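Local coordinates for protein pyridoxamine 5'-phosphate oxidase-related, FMN-binding (Mycobacterium smegmatis, PDB 3F7E) that probably acts as a coenzyme F420-dependent reductase, built on the split-barrel fold of FMN-binding oxidases, at residues Gly7-Leu12 against Arg75-Val79. Sequence-based numbering, arbitrary orientation. Where two conformers were deposited one is given.
Sequences GYESLL and RYLEV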
ATOM      1  N   GLY A   7     -17.395  -1.797  13.257  1.00 22.22           N
ATOM      2  CA  GLY A   7     -16.362  -1.201  14.109  1.00 22.35           C
ATOM      3  C   GLY A   7     -15.004  -0.854  13.501  1.00 21.97           C
ATOM      4  O   GLY A   7     -14.084  -0.495  14.249  1.00 23.46           O
ATOM      5  N   TYR A   8     -14.867  -0.943  12.173  1.00 20.00           N
ATOM      6  CA  TYR A   8     -13.621  -0.595  11.466  1.00 18.38           C
ATOM      7  C   TYR A   8     -13.754   0.658  10.597  1.00 17.88           C
ATOM      8  O   TYR A   8     -12.743   1.175  10.073  1.00 17.26           O
ATOM      9  CB  TYR A   8     -13.120  -1.789  10.635  1.00 18.27           C
ATOM     10  CG  TYR A   8     -12.459  -2.862  11.467  1.00 19.04           C
ATOM     11  CD1 TYR A   8     -13.227  -3.784  12.167  1.00 19.55           C
ATOM     12  CD2 TYR A   8     -11.061  -2.954  11.564  1.00 19.68           C
ATOM     13  CE1 TYR A   8     -12.639  -4.766  12.946  1.00 21.26           C
ATOM     14  CE2 TYR A   8     -10.465  -3.954  12.351  1.00 22.45           C
ATOM     15  CZ  TYR A   8     -11.267  -4.852  13.034  1.00 23.70           C
ATOM     16  OH  TYR A   8     -10.739  -5.863  13.819  1.00 27.33           O
ATOM     17  N   GLU A   9     -14.972   1.158  10.446  1.00 18.90           N
ATOM     18  CA  GLU A   9     -15.197   2.378   9.705  1.00 18.98           C
ATOM     19  C   GLU A   9     -14.417   3.539  10.331  1.00 17.95           C
ATOM     20  O   GLU A   9     -14.045   4.478   9.636  1.00 16.87           O
ATOM     21  CB  GLU A   9     -16.690   2.707   9.594  1.00 19.81           C
ATOM     22  CG  GLU A   9     -16.993   3.780   8.575  1.00 20.61           C
ATOM     23  CD  GLU A   9     -18.448   3.893   8.141  1.00 21.19           C
ATOM     24  OE1 GLU A   9     -18.733   4.829   7.400  1.00 21.64           O
ATOM     25  OE2 GLU A   9     -19.306   3.087   8.581  1.00 24.17           O
ATOM     26  N   SER A  10     -14.168   3.442  11.639  0.70 17.40           N
ATOM     27  CA  SER A  10     -13.376   4.426  12.349  0.70 17.41           C
ATOM     28  C   SER A  10     -12.010   4.691  11.709  0.70 16.03           C
ATOM     29  O   SER A  10     -11.530   5.831  11.757  0.70 16.67           O
ATOM     30  CB  SER A  10     -13.198   3.980  13.797  0.70 17.54           C
ATOM     31  OG  SER A  10     -12.800   2.626  13.851  0.70 19.99           O
ATOM     32  N   LEU A  11     -11.384   3.655  11.129  1.00 15.52           N
ATOM     33  CA  LEU A  11     -10.074   3.792  10.470  1.00 14.76           C
ATOM     34  C   LEU A  11     -10.206   4.689   9.261  1.00 13.64           C
ATOM     35  O   LEU A  11      -9.314   5.481   9.004  1.00 15.71           O
ATOM     36  CB  LEU A  11      -9.447   2.441  10.072  1.00 14.53           C
ATOM     37  CG  LEU A  11      -8.772   1.641  11.183  1.00 14.83           C
ATOM     38  CD1 LEU A  11      -8.439   0.258  10.673  1.00 16.84           C
ATOM     39  CD2 LEU A  11      -7.518   2.378  11.667  1.00 15.06           C
ATOM     40  N   LEU A  12     -11.334   4.615   8.555  1.00 11.15           N
ATOM     41  CA  LEU A  12     -11.545   5.445   7.378  1.00  9.58           C
ATOM     42  C   LEU A  12     -11.906   6.869   7.733  1.00  9.30           C
ATOM     43  O   LEU A  12     -11.823   7.746   6.882  1.00 10.38           O
ATOM     44  CB  LEU A  12     -12.629   4.853   6.492  1.00  9.52           C
ATOM     45  CG  LEU A  12     -12.319   3.463   5.942  1.00 10.05           C
ATOM     46  CD1 LEU A  12     -13.501   2.982   5.104  1.00 13.53           C
ATOM     47  CD2 LEU A  12     -11.033   3.452   5.086  1.00 11.88           C
ATOM     48  N   ARG A  75      -4.414  -3.747  14.028  1.00 15.25           N
ATOM     49  CA  ARG A  75      -5.673  -3.123  13.607  1.00 12.96           C
ATOM     50  C   ARG A  75      -5.481  -2.471  12.219  1.00 11.18           C
ATOM     51  O   ARG A  75      -4.699  -1.518  12.097  1.00 10.71           O
ATOM     52  CB  ARG A  75      -6.039  -2.061  14.615  1.00 14.39           C
ATOM     53  CG  ARG A  75      -7.266  -1.383  14.236  1.00 13.01           C
ATOM     54  CD  ARG A  75      -7.774  -0.607  15.400  1.00 15.65           C
ATOM     55  NE  ARG A  75      -9.015   0.066  15.058  1.00 15.94           N
ATOM     56  CZ  ARG A  75     -10.224  -0.498  15.089  1.00 15.41           C
ATOM     57  NH1 ARG A  75     -10.392  -1.750  15.509  1.00 19.29           N
ATOM     58  NH2 ARG A  75     -11.295   0.207  14.735  1.00 17.22           N
ATOM     59  N   TYR A  76      -6.194  -2.957  11.185  1.00 10.29           N
ATOM     60  CA  TYR A  76      -5.962  -2.490   9.826  1.00  9.07           C
ATOM     61  C   TYR A  76      -7.198  -2.712   8.976  1.00  9.00           C
ATOM     62  O   TYR A  76      -8.114  -3.486   9.380  1.00  9.40           O
ATOM     63  CB  TYR A  76      -4.760  -3.213   9.214  1.00 10.01           C
ATOM     64  CG  TYR A  76      -4.929  -4.694   9.049  1.00 11.35           C
ATOM     65  CD1 TYR A  76      -5.615  -5.219   7.948  1.00 10.63           C
ATOM     66  CD2 TYR A  76      -4.349  -5.584   9.956  1.00 13.97           C
ATOM     67  CE1 TYR A  76      -5.755  -6.591   7.768  1.00 12.95           C
ATOM     68  CE2 TYR A  76      -4.488  -6.971   9.782  1.00 15.39           C
ATOM     69  CZ  TYR A  76      -5.181  -7.449   8.678  1.00 13.91           C
ATOM     70  OH  TYR A  76      -5.299  -8.807   8.502  1.00 16.98           O
ATOM     71  N   LEU A  77      -7.194  -2.131   7.765  1.00  9.61           N
ATOM     72  CA  LEU A  77      -8.386  -2.293   6.885  1.00  7.09           C
ATOM     73  C   LEU A  77      -7.855  -2.228   5.468  1.00  8.27           C
ATOM     74  O   LEU A  77      -7.155  -1.274   5.093  1.00  9.01           O
ATOM     75  CB  LEU A  77      -9.467  -1.239   7.117  1.00  8.46           C
ATOM     76  CG  LEU A  77     -10.766  -1.423   6.334  1.00  9.13           C
ATOM     77  CD1 LEU A  77     -11.479  -2.708   6.773  1.00  9.64           C
ATOM     78  CD2 LEU A  77     -11.701  -0.258   6.548  1.00 10.36           C
ATOM     79  N   GLU A  78      -8.241  -3.246   4.691  1.00  8.00           N
ATOM     80  CA  GLU A  78      -7.940  -3.336   3.261  1.00  8.06           C
ATOM     81  C   GLU A  78      -9.233  -3.164   2.489  1.00  8.07           C
ATOM     82  O   GLU A  78     -10.190  -3.910   2.719  1.00  8.61           O
ATOM     83  CB  GLU A  78      -7.318  -4.705   2.936  1.00  9.23           C
ATOM     84  CG  GLU A  78      -6.024  -4.968   3.682  1.00  9.45           C
ATOM     85  CD  GLU A  78      -5.638  -6.412   3.706  1.00 11.63           C
ATOM     86  OE1 GLU A  78      -6.290  -7.207   3.000  1.00 13.88           O
ATOM     87  OE2 GLU A  78      -4.673  -6.775   4.432  1.00 12.93           O
ATOM     88  N   VAL A  79      -9.265  -2.187   1.577  1.00  7.96           N
ATOM     89  CA  VAL A  79     -10.471  -1.867   0.803  1.00  8.77           C
ATOM     90  C   VAL A  79     -10.221  -2.106  -0.679  1.00  8.70           C
ATOM     91  O   VAL A  79      -9.407  -1.426  -1.257  1.00 11.90           O
ATOM     92  CB  VAL A  79     -10.878  -0.374   0.967  1.00  9.38           C
ATOM     93  CG1 VAL A  79     -12.239  -0.077   0.285  1.00 10.88           C
ATOM     94  CG2 VAL A  79     -10.932   0.041   2.465  1.00 11.05           C
TER
HETATM   95  O   HOH W   1      -9.835   3.283  14.597  1.00  6.97           O
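R75 reaches from just before strand 76-88 to the N-terminal turn and lays its guanidinium over one face of the Y8 ring. The planes are 20° apart and R75 CZ stands 4.7 Å from the Y8 ring centroid, a stacked cation-pi pair with NH1 displaced toward the ring's rim. An extended chain, with CG anti to the backbone N (chi1 179°), carries the guanidinium this far. Its edge is used as well: R75 NH2 donates to the carbonyl O of G7 at 2.9 Å, in the planes of both groups (N-H...O 157°). In the conformer given, S10 OG lies near that edge. Beyond the guanidinium the leucines interlock with the strand. L11 drives CD1 into the hollow between the R75 chain and the backbone at Y76, with L11 CD1 3.6 Å from Y76 C and 4.0 Å from L77 CB. L77 sends its CD2 back as a bump, 3.8 Å from L12 CG and 3.9 Å from Y8 O, while L77 CD1 comes against Y8 CB. Further along the strand, L12 CD2 meets V79 CG2. L12 also touches M65, and L77 touches V67 and F126, so the short helix 9-13 packs on strand 76-88 beside its neighbours 62-68 and 116-127. Stacking and the G7 bond together fix the guanidinium's tilt and rotation; a partly exposed cation-pi and hydrogen-bonded pair thus sits beside buried leucine packing.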